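Antifreeze protein (Marinomonas primoryensis, PDB 3P4G) probably binds ice through ordered waters held on its surface, using a right-handed beta-helix that depends on bound calcium ions. Local coordinates at residues A[214-228]-A[233-247]. Sequence-based numbering, arbitrary orientation. Where two conformers were deposited one is given.
Sequences GGTGNDTIIIAGKVS and GGTGNDIVRVQSQVW. With CA (calcium ion), chain N; CA (calcium ion), chain O; CA (calcium ion), chain M.
Lys226 runs alongside Gln245 of the next coil, its CE 3.4 Å from Gln245 OE1, while its CD meets the Trp247 indole at CZ2, 3.6 Å away. With CG beside the backbone N (chi1 -58°) and the chain extended from there to CE, the methylenes are laid along both partners. Cut back to an alanine here, the side chain would probably leave the indole and the Gln245 amide without their aliphatic cover and freer to turn. Val227 follows, its CG2 meeting Val242 CG1. Its backbone is held at both its N-H and its C=O: Val227 N donates to Gln245 O, and Val227 O accepts from Trp247 N at 2.9 Å. Before this turn, strands 220-223 and 239-242 pair in parallel, 4° apart, with Ile221 and Val240 inward and Ile222 beside Arg241 on the outer face. At the other end Asp219 OD2 and Asp238 OD1 share one calcium ion, with four backbone carbonyls completing its six protein ligands, and Asp238 OD1 also takes Asp219 N on its anti lone pair. These are successive coils of a right-handed calcium-binding beta-helix: strands 201-204 and 260-263 flank the pair, and Ile231 of strand 230-232 packs against its inner face.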
ATOM      1  N   GLY A 214      -1.857  -6.954   9.038  1.00  8.86           N
ATOM      2  CA  GLY A 214      -2.879  -5.940   9.443  1.00  8.13           C
ATOM      3  C   GLY A 214      -2.333  -5.072  10.576  1.00  7.56           C
ATOM      4  O   GLY A 214      -2.731  -3.884  10.758  1.00  8.11           O
ATOM      5  N   GLY A 215      -1.419  -5.652  11.371  1.00  7.69           N
ATOM      6  CA  GLY A 215      -0.860  -4.988  12.543  1.00  8.57           C
ATOM      7  C   GLY A 215      -1.906  -4.867  13.642  1.00  8.17           C
ATOM      8  O   GLY A 215      -2.922  -5.580  13.648  1.00  7.77           O
ATOM      9  N   THR A 216      -1.614  -4.056  14.639  1.00  8.75           N
ATOM     10  CA  THR A 216      -2.611  -3.852  15.706  1.00  8.83           C
ATOM     11  C   THR A 216      -3.811  -3.131  15.117  1.00  7.24           C
ATOM     12  O   THR A 216      -3.780  -2.722  13.956  1.00  7.04           O
ATOM     13  CB  THR A 216      -2.082  -3.064  16.909  1.00  9.89           C
ATOM     14  OG1 THR A 216      -1.814  -1.719  16.485  1.00  9.12           O
ATOM     15  CG2 THR A 216      -0.769  -3.788  17.452  1.00  9.58           C
ATOM     16  N   GLY A 217      -4.867  -3.015  15.900  1.00  9.13           N
ATOM     17  CA  GLY A 217      -6.125  -2.386  15.424  1.00  7.73           C
ATOM     18  C   GLY A 217      -7.025  -3.414  14.732  1.00  8.60           C
ATOM     19  O   GLY A 217      -6.646  -4.580  14.543  1.00  7.56           O
ATOM     20  N   ASN A 218      -8.219  -2.975  14.362  1.00  7.16           N
ATOM     21  CA  ASN A 218      -9.261  -3.858  13.760  1.00  7.09           C
ATOM     22  C   ASN A 218      -9.230  -3.630  12.275  1.00  7.24           C
ATOM     23  O   ASN A 218      -9.752  -2.607  11.767  1.00  8.00           O
ATOM     24  CB  ASN A 218     -10.625  -3.419  14.299  1.00  5.73           C
ATOM     25  CG  ASN A 218     -10.687  -3.440  15.805  1.00  9.11           C
ATOM     26  OD1 ASN A 218     -10.084  -4.274  16.457  1.00  8.05           O
ATOM     27  ND2 ASN A 218     -11.437  -2.519  16.357  1.00  6.58           N
ATOM     28  N   ASP A 219      -8.597  -4.565  11.579  1.00  5.99           N
ATOM     29  CA  ASP A 219      -8.336  -4.401  10.146  1.00  4.50           C
ATOM     30  C   ASP A 219      -9.204  -5.263   9.246  1.00  5.87           C
ATOM     31  O   ASP A 219      -9.683  -6.334   9.667  1.00  6.10           O
ATOM     32  CB  ASP A 219      -6.884  -4.812   9.913  1.00  4.81           C
ATOM     33  CG  ASP A 219      -5.926  -4.052  10.832  1.00  8.38           C
ATOM     34  OD1 ASP A 219      -5.783  -2.819  10.689  1.00  7.24           O
ATOM     35  OD2 ASP A 219      -5.288  -4.695  11.651  1.00  7.72           O
ATOM     36  N   THR A 220      -9.383  -4.770   8.023  1.00  5.28           N
ATOM     37  CA  THR A 220     -10.056  -5.517   6.963  1.00  5.74           C
ATOM     38  C   THR A 220      -9.062  -5.825   5.862  1.00  6.13           C
ATOM     39  O   THR A 220      -8.482  -4.907   5.287  1.00  6.91           O
ATOM     40  CB  THR A 220     -11.217  -4.697   6.384  1.00  6.82           C
ATOM     41  OG1 THR A 220     -12.210  -4.463   7.393  1.00  9.31           O
ATOM     42  CG2 THR A 220     -11.852  -5.422   5.232  1.00  5.72           C
ATOM     43  N   ILE A 221      -8.897  -7.110   5.559  1.00  5.18           N
ATOM     44  CA  ILE A 221      -8.005  -7.540   4.446  1.00  5.55           C
ATOM     45  C   ILE A 221      -8.795  -8.378   3.490  1.00  6.06           C
ATOM     46  O   ILE A 221      -9.373  -9.415   3.908  1.00  8.06           O
ATOM     47  CB  ILE A 221      -6.858  -8.354   5.054  1.00  4.85           C
ATOM     48  CG1 ILE A 221      -5.928  -7.414   5.857  1.00  5.93           C
ATOM     49  CG2 ILE A 221      -6.053  -9.093   3.952  1.00  5.38           C
ATOM     50  CD1 ILE A 221      -5.094  -8.214   6.896  1.00  8.54           C
ATOM     51  N   ILE A 222      -8.775  -8.000   2.209  1.00  5.89           N
ATOM     52  CA  ILE A 222      -9.470  -8.735   1.171  1.00  7.25           C
ATOM     53  C   ILE A 222      -8.467  -9.081   0.051  1.00  7.30           C
ATOM     54  O   ILE A 222      -7.801  -8.177  -0.511  1.00  8.82           O
ATOM     55  CB  ILE A 222     -10.577  -7.920   0.560  1.00  7.76           C
ATOM     56  CG1 ILE A 222     -11.634  -7.560   1.628  1.00  7.92           C
ATOM     57  CG2 ILE A 222     -11.275  -8.726  -0.580  1.00  8.41           C
ATOM     58  CD1 ILE A 222     -12.671  -6.481   1.188  1.00 14.07           C
ATOM     59  N   ILE A 223      -8.376 -10.369  -0.257  1.00  5.88           N
ATOM     60  CA  ILE A 223      -7.531 -10.868  -1.374  1.00  7.03           C
ATOM     61  C   ILE A 223      -8.468 -11.465  -2.407  1.00  8.54           C
ATOM     62  O   ILE A 223      -9.135 -12.497  -2.143  1.00  9.03           O
ATOM     63  CB  ILE A 223      -6.469 -11.925  -0.939  1.00  6.64           C
ATOM     64  CG1 ILE A 223      -5.670 -11.498   0.326  1.00  7.54           C
ATOM     65  CG2 ILE A 223      -5.492 -12.257  -2.138  1.00  8.14           C
ATOM     66  CD1 ILE A 223      -4.847 -10.170   0.213  1.00  6.97           C
ATOM     67  N   ALA A 224      -8.551 -10.848  -3.589  1.00  8.81           N
ATOM     68  CA  ALA A 224      -9.443 -11.385  -4.671  1.00 10.68           C
ATOM     69  C   ALA A 224      -8.892 -12.639  -5.350  1.00 10.46           C
ATOM     70  O   ALA A 224      -9.659 -13.515  -5.719  1.00 10.66           O
ATOM     71  CB  ALA A 224      -9.677 -10.354  -5.732  1.00 10.48           C
ATOM     72  N   GLY A 225      -7.568 -12.703  -5.469  1.00  9.87           N
ATOM     73  CA  GLY A 225      -6.878 -13.769  -6.186  1.00 10.21           C
ATOM     74  C   GLY A 225      -6.457 -14.856  -5.219  1.00 10.99           C
ATOM     75  O   GLY A 225      -7.065 -14.994  -4.166  1.00 10.58           O
ATOM     76  N   LYS A 226      -5.455 -15.642  -5.621  1.00 11.74           N
ATOM     77  CA  LYS A 226      -5.024 -16.813  -4.872  1.00 12.13           C
ATOM     78  C   LYS A 226      -4.072 -16.344  -3.813  1.00 12.44           C
ATOM     79  O   LYS A 226      -3.500 -15.258  -3.961  1.00 12.75           O
ATOM     80  CB  LYS A 226      -4.281 -17.792  -5.784  1.00 12.27           C
ATOM     81  CG  LYS A 226      -5.145 -18.249  -6.962  1.00 14.08           C
ATOM     82  CD  LYS A 226      -4.377 -19.181  -7.898  1.00 18.40           C
ATOM     83  CE  LYS A 226      -5.282 -19.629  -9.058  1.00 24.60           C
ATOM     84  NZ  LYS A 226      -5.091 -18.659 -10.204  1.00 28.23           N
ATOM     85  N   VAL A 227      -3.885 -17.165  -2.775  1.00 10.49           N
ATOM     86  CA  VAL A 227      -2.920 -16.847  -1.719  1.00  9.37           C
ATOM     87  C   VAL A 227      -1.981 -18.042  -1.641  1.00 10.41           C
ATOM     88  O   VAL A 227      -2.430 -19.180  -1.402  1.00 11.70           O
ATOM     89  CB  VAL A 227      -3.600 -16.691  -0.336  1.00  9.63           C
ATOM     90  CG1 VAL A 227      -2.557 -16.465   0.809  1.00  8.52           C
ATOM     91  CG2 VAL A 227      -4.626 -15.500  -0.389  1.00 10.43           C
ATOM     92  N   SER A 228      -0.692 -17.782  -1.827  1.00  9.64           N
ATOM     93  CA  SER A 228       0.310 -18.756  -1.435  1.00 10.12           C
ATOM     94  C   SER A 228       1.193 -18.213  -0.304  1.00  9.65           C
ATOM     95  O   SER A 228       1.951 -18.991   0.244  1.00 11.02           O
ATOM     96  CB  SER A 228       1.211 -19.166  -2.617  1.00 10.34           C
ATOM     97  OG  SER A 228       1.991 -18.047  -3.059  1.00 10.96           O
ATOM     98  N   GLY A 233      -3.427 -11.126  10.733  1.00  6.85           N
ATOM     99  CA  GLY A 233      -4.454 -10.126  11.069  1.00  8.06           C
ATOM    100  C   GLY A 233      -3.902  -9.205  12.148  1.00  7.90           C
ATOM    101  O   GLY A 233      -4.321  -8.020  12.225  1.00  8.51           O
ATOM    102  N   GLY A 234      -3.002  -9.759  12.967  1.00  8.17           N
ATOM    103  CA  GLY A 234      -2.399  -9.043  14.114  1.00  7.07           C
ATOM    104  C   GLY A 234      -3.376  -8.995  15.288  1.00  7.27           C
ATOM    105  O   GLY A 234      -4.430  -9.673  15.265  1.00  7.80           O
ATOM    106  N   THR A 235      -3.047  -8.241  16.328  1.00  7.19           N
ATOM    107  CA  THR A 235      -4.016  -8.031  17.432  1.00  6.82           C
ATOM    108  C   THR A 235      -5.245  -7.296  16.853  1.00  6.88           C
ATOM    109  O   THR A 235      -5.231  -6.810  15.719  1.00  8.88           O
ATOM    110  CB  THR A 235      -3.419  -7.284  18.618  1.00  7.15           C
ATOM    111  OG1 THR A 235      -3.169  -5.914  18.264  1.00  7.82           O
ATOM    112  CG2 THR A 235      -2.053  -7.936  18.973  1.00  6.87           C
ATOM    113  N   GLY A 236      -6.275  -7.190  17.648  1.00  7.80           N
ATOM    114  CA  GLY A 236      -7.485  -6.523  17.183  1.00  6.83           C
ATOM    115  C   GLY A 236      -8.454  -7.538  16.612  1.00  6.87           C
ATOM    116  O   GLY A 236      -8.123  -8.724  16.333  1.00  5.87           O
ATOM    117  N   ASN A 237      -9.662  -7.054  16.383  1.00  7.09           N
ATOM    118  CA  ASN A 237     -10.761  -7.898  15.855  1.00  6.99           C
ATOM    119  C   ASN A 237     -10.869  -7.671  14.351  1.00  6.53           C
ATOM    120  O   ASN A 237     -11.436  -6.666  13.896  1.00  8.12           O
ATOM    121  CB  ASN A 237     -12.049  -7.513  16.563  1.00  6.89           C
ATOM    122  CG  ASN A 237     -11.877  -7.498  18.073  1.00  8.74           C
ATOM    123  OD1 ASN A 237     -11.199  -8.364  18.627  1.00  8.06           O
ATOM    124  ND2 ASN A 237     -12.447  -6.475  18.752  1.00  8.41           N
ATOM    125  N   ASP A 238     -10.226  -8.560  13.599  1.00  5.33           N
ATOM    126  CA  ASP A 238      -9.988  -8.404  12.159  1.00  5.13           C
ATOM    127  C   ASP A 238     -10.947  -9.244  11.318  1.00  5.80           C
ATOM    128  O   ASP A 238     -11.480 -10.236  11.776  1.00  6.93           O
ATOM    129  CB  ASP A 238      -8.558  -8.855  11.864  1.00  6.26           C
ATOM    130  CG  ASP A 238      -7.550  -8.138  12.763  1.00  5.35           C
ATOM    131  OD1 ASP A 238      -7.453  -6.885  12.611  1.00  7.11           O
ATOM    132  OD2 ASP A 238      -6.790  -8.767  13.538  1.00  7.29           O
ATOM    133  N   ILE A 239     -11.075  -8.875  10.056  1.00  6.63           N
ATOM    134  CA  ILE A 239     -11.794  -9.725   9.105  1.00  5.94           C
ATOM    135  C   ILE A 239     -10.897  -9.917   7.861  1.00  5.71           C
ATOM    136  O   ILE A 239     -10.353  -8.924   7.307  1.00  6.43           O
ATOM    137  CB  ILE A 239     -13.198  -9.188   8.714  1.00  7.63           C
ATOM    138  CG1 ILE A 239     -13.798 -10.184   7.702  1.00  6.17           C
ATOM    139  CG2 ILE A 239     -13.131  -7.743   8.068  1.00  8.09           C
ATOM    140  CD1 ILE A 239     -15.364 -10.118   7.621  1.00  9.64           C
ATOM    141  N   VAL A 240     -10.688 -11.161   7.481  1.00  5.74           N
ATOM    142  CA  VAL A 240      -9.885 -11.501   6.304  1.00  5.59           C
ATOM    143  C   VAL A 240     -10.787 -12.250   5.357  1.00  6.47           C
ATOM    144  O   VAL A 240     -11.487 -13.199   5.770  1.00  6.90           O
ATOM    145  CB  VAL A 240      -8.661 -12.365   6.693  1.00  5.57           C
ATOM    146  CG1 VAL A 240      -7.866 -12.815   5.448  1.00  6.12           C
ATOM    147  CG2 VAL A 240      -7.702 -11.572   7.655  1.00  6.57           C
ATOM    148  N   ARG A 241     -10.775 -11.853   4.089  1.00  7.29           N
ATOM    149  CA  ARG A 241     -11.553 -12.582   3.106  1.00  7.42           C
ATOM    150  C   ARG A 241     -10.620 -12.941   1.936  1.00  8.16           C
ATOM    151  O   ARG A 241      -9.897 -12.065   1.443  1.00  7.06           O
ATOM    152  CB  ARG A 241     -12.705 -11.744   2.602  1.00  9.10           C
ATOM    153  CG  ARG A 241     -13.524 -12.394   1.452  1.00  8.92           C
ATOM    154  CD  ARG A 241     -14.967 -12.011   1.570  1.00 17.60           C
ATOM    155  NE  ARG A 241     -15.126 -10.584   1.362  1.00 21.20           N
ATOM    156  CZ  ARG A 241     -15.199 -10.019   0.148  1.00 28.55           C
ATOM    157  NH1 ARG A 241     -15.123 -10.797  -0.927  1.00 24.78           N
ATOM    158  NH2 ARG A 241     -15.324  -8.679   0.001  1.00 26.57           N
ATOM    159  N   VAL A 242     -10.643 -14.204   1.542  1.00  6.81           N
ATOM    160  CA  VAL A 242      -9.855 -14.681   0.374  0.50  7.03           C
ATOM    161  C   VAL A 242     -10.845 -15.251  -0.627  1.00  7.92           C
ATOM    162  O   VAL A 242     -11.645 -16.164  -0.319  1.00  8.92           O
ATOM    163  CB  VAL A 242      -8.795 -15.760   0.723  0.50  7.31           C
ATOM    164  CG1 VAL A 242      -8.014 -16.238  -0.564  0.50  7.51           C
ATOM    165  CG2 VAL A 242      -7.852 -15.269   1.822  0.50  7.46           C
ATOM    166  N   GLN A 243     -10.793 -14.739  -1.854  1.00  8.72           N
ATOM    167  CA  GLN A 243     -11.810 -15.143  -2.838  1.00 10.32           C
ATOM    168  C   GLN A 243     -11.439 -16.254  -3.809  1.00 11.88           C
ATOM    169  O   GLN A 243     -12.323 -16.774  -4.500  1.00 13.08           O
ATOM    170  CB  GLN A 243     -12.250 -13.893  -3.625  1.00 10.99           C
ATOM    171  CG  GLN A 243     -12.794 -12.805  -2.740  1.00 13.27           C
ATOM    172  CD  GLN A 243     -13.457 -11.724  -3.542  1.00 22.32           C
ATOM    173  OE1 GLN A 243     -12.811 -10.783  -3.961  1.00 20.66           O
ATOM    174  NE2 GLN A 243     -14.777 -11.839  -3.742  1.00 22.55           N
ATOM    175  N   SER A 244     -10.155 -16.603  -3.883  1.00 10.79           N
ATOM    176  CA  SER A 244      -9.690 -17.693  -4.742  1.00 13.09           C
ATOM    177  C   SER A 244      -8.894 -18.712  -3.926  1.00 12.15           C
ATOM    178  O   SER A 244      -8.899 -18.651  -2.701  1.00 12.92           O
ATOM    179  CB  SER A 244      -8.871 -17.156  -5.935  1.00 13.82           C
ATOM    180  OG  SER A 244      -9.560 -16.103  -6.628  1.00 13.31           O
ATOM    181  N   GLN A 245      -8.220 -19.648  -4.608  1.00 12.56           N
ATOM    182  CA  GLN A 245      -7.558 -20.795  -3.965  1.00 13.14           C
ATOM    183  C   GLN A 245      -6.518 -20.340  -2.984  1.00 12.65           C
ATOM    184  O   GLN A 245      -5.748 -19.415  -3.273  1.00 12.52           O
ATOM    185  CB  GLN A 245      -6.871 -21.674  -5.007  1.00 13.64           C
ATOM    186  CG  GLN A 245      -7.820 -22.376  -5.968  1.00 17.39           C
ATOM    187  CD  GLN A 245      -8.077 -21.604  -7.258  1.00 18.10           C
ATOM    188  OE1 GLN A 245      -8.121 -20.352  -7.276  1.00 16.87           O
ATOM    189  NE2 GLN A 245      -8.286 -22.353  -8.349  1.00 21.81           N
ATOM    190  N   VAL A 246      -6.492 -21.015  -1.833  1.00  9.83           N
ATOM    191  CA  VAL A 246      -5.434 -20.836  -0.864  1.00 10.03           C
ATOM    192  C   VAL A 246      -4.572 -22.096  -0.993  1.00 10.83           C
ATOM    193  O   VAL A 246      -5.006 -23.225  -0.683  1.00 11.66           O
ATOM    194  CB  VAL A 246      -5.966 -20.750   0.572  1.00  9.80           C
ATOM    195  CG1 VAL A 246      -4.792 -20.639   1.586  1.00  8.90           C
ATOM    196  CG2 VAL A 246      -6.879 -19.531   0.733  1.00  9.82           C
ATOM    197  N   TRP A 247      -3.362 -21.910  -1.500  1.00 11.81           N
ATOM    198  CA  TRP A 247      -2.469 -23.032  -1.744  1.00 11.82           C
ATOM    199  C   TRP A 247      -1.847 -23.577  -0.436  1.00 12.01           C
ATOM    200  O   TRP A 247      -1.881 -22.904   0.613  1.00 11.55           O
ATOM    201  CB  TRP A 247      -1.402 -22.603  -2.747  1.00 12.12           C
ATOM    202  CG  TRP A 247      -1.936 -22.472  -4.187  1.00 14.66           C
ATOM    203  CD1 TRP A 247      -3.147 -22.905  -4.682  1.00 15.62           C
ATOM    204  CD2 TRP A 247      -1.226 -21.911  -5.292  1.00 14.00           C
ATOM    205  NE1 TRP A 247      -3.244 -22.604  -6.036  1.00 15.78           N
ATOM    206  CE2 TRP A 247      -2.067 -22.009  -6.434  1.00 17.23           C
ATOM    207  CE3 TRP A 247       0.043 -21.331  -5.430  1.00 15.28           C
ATOM    208  CZ2 TRP A 247      -1.669 -21.540  -7.708  1.00 15.97           C
ATOM    209  CZ3 TRP A 247       0.435 -20.853  -6.697  1.00 15.45           C
ATOM    210  CH2 TRP A 247      -0.408 -20.964  -7.808  1.00 15.95           C
TER
HETATM  211 CA    CA N 410      -5.274  -6.258  13.474  1.00  4.56          CA
HETATM  212 CA    CA O 411      -6.775 -10.345  15.243  1.00  3.69          CA
HETATM  213 CA    CA M 409      -3.814  -2.137  11.740  1.00  4.36          CA
HETATM  214  O   HOH W   1      -5.625  -3.936  18.508  1.00  9.01           O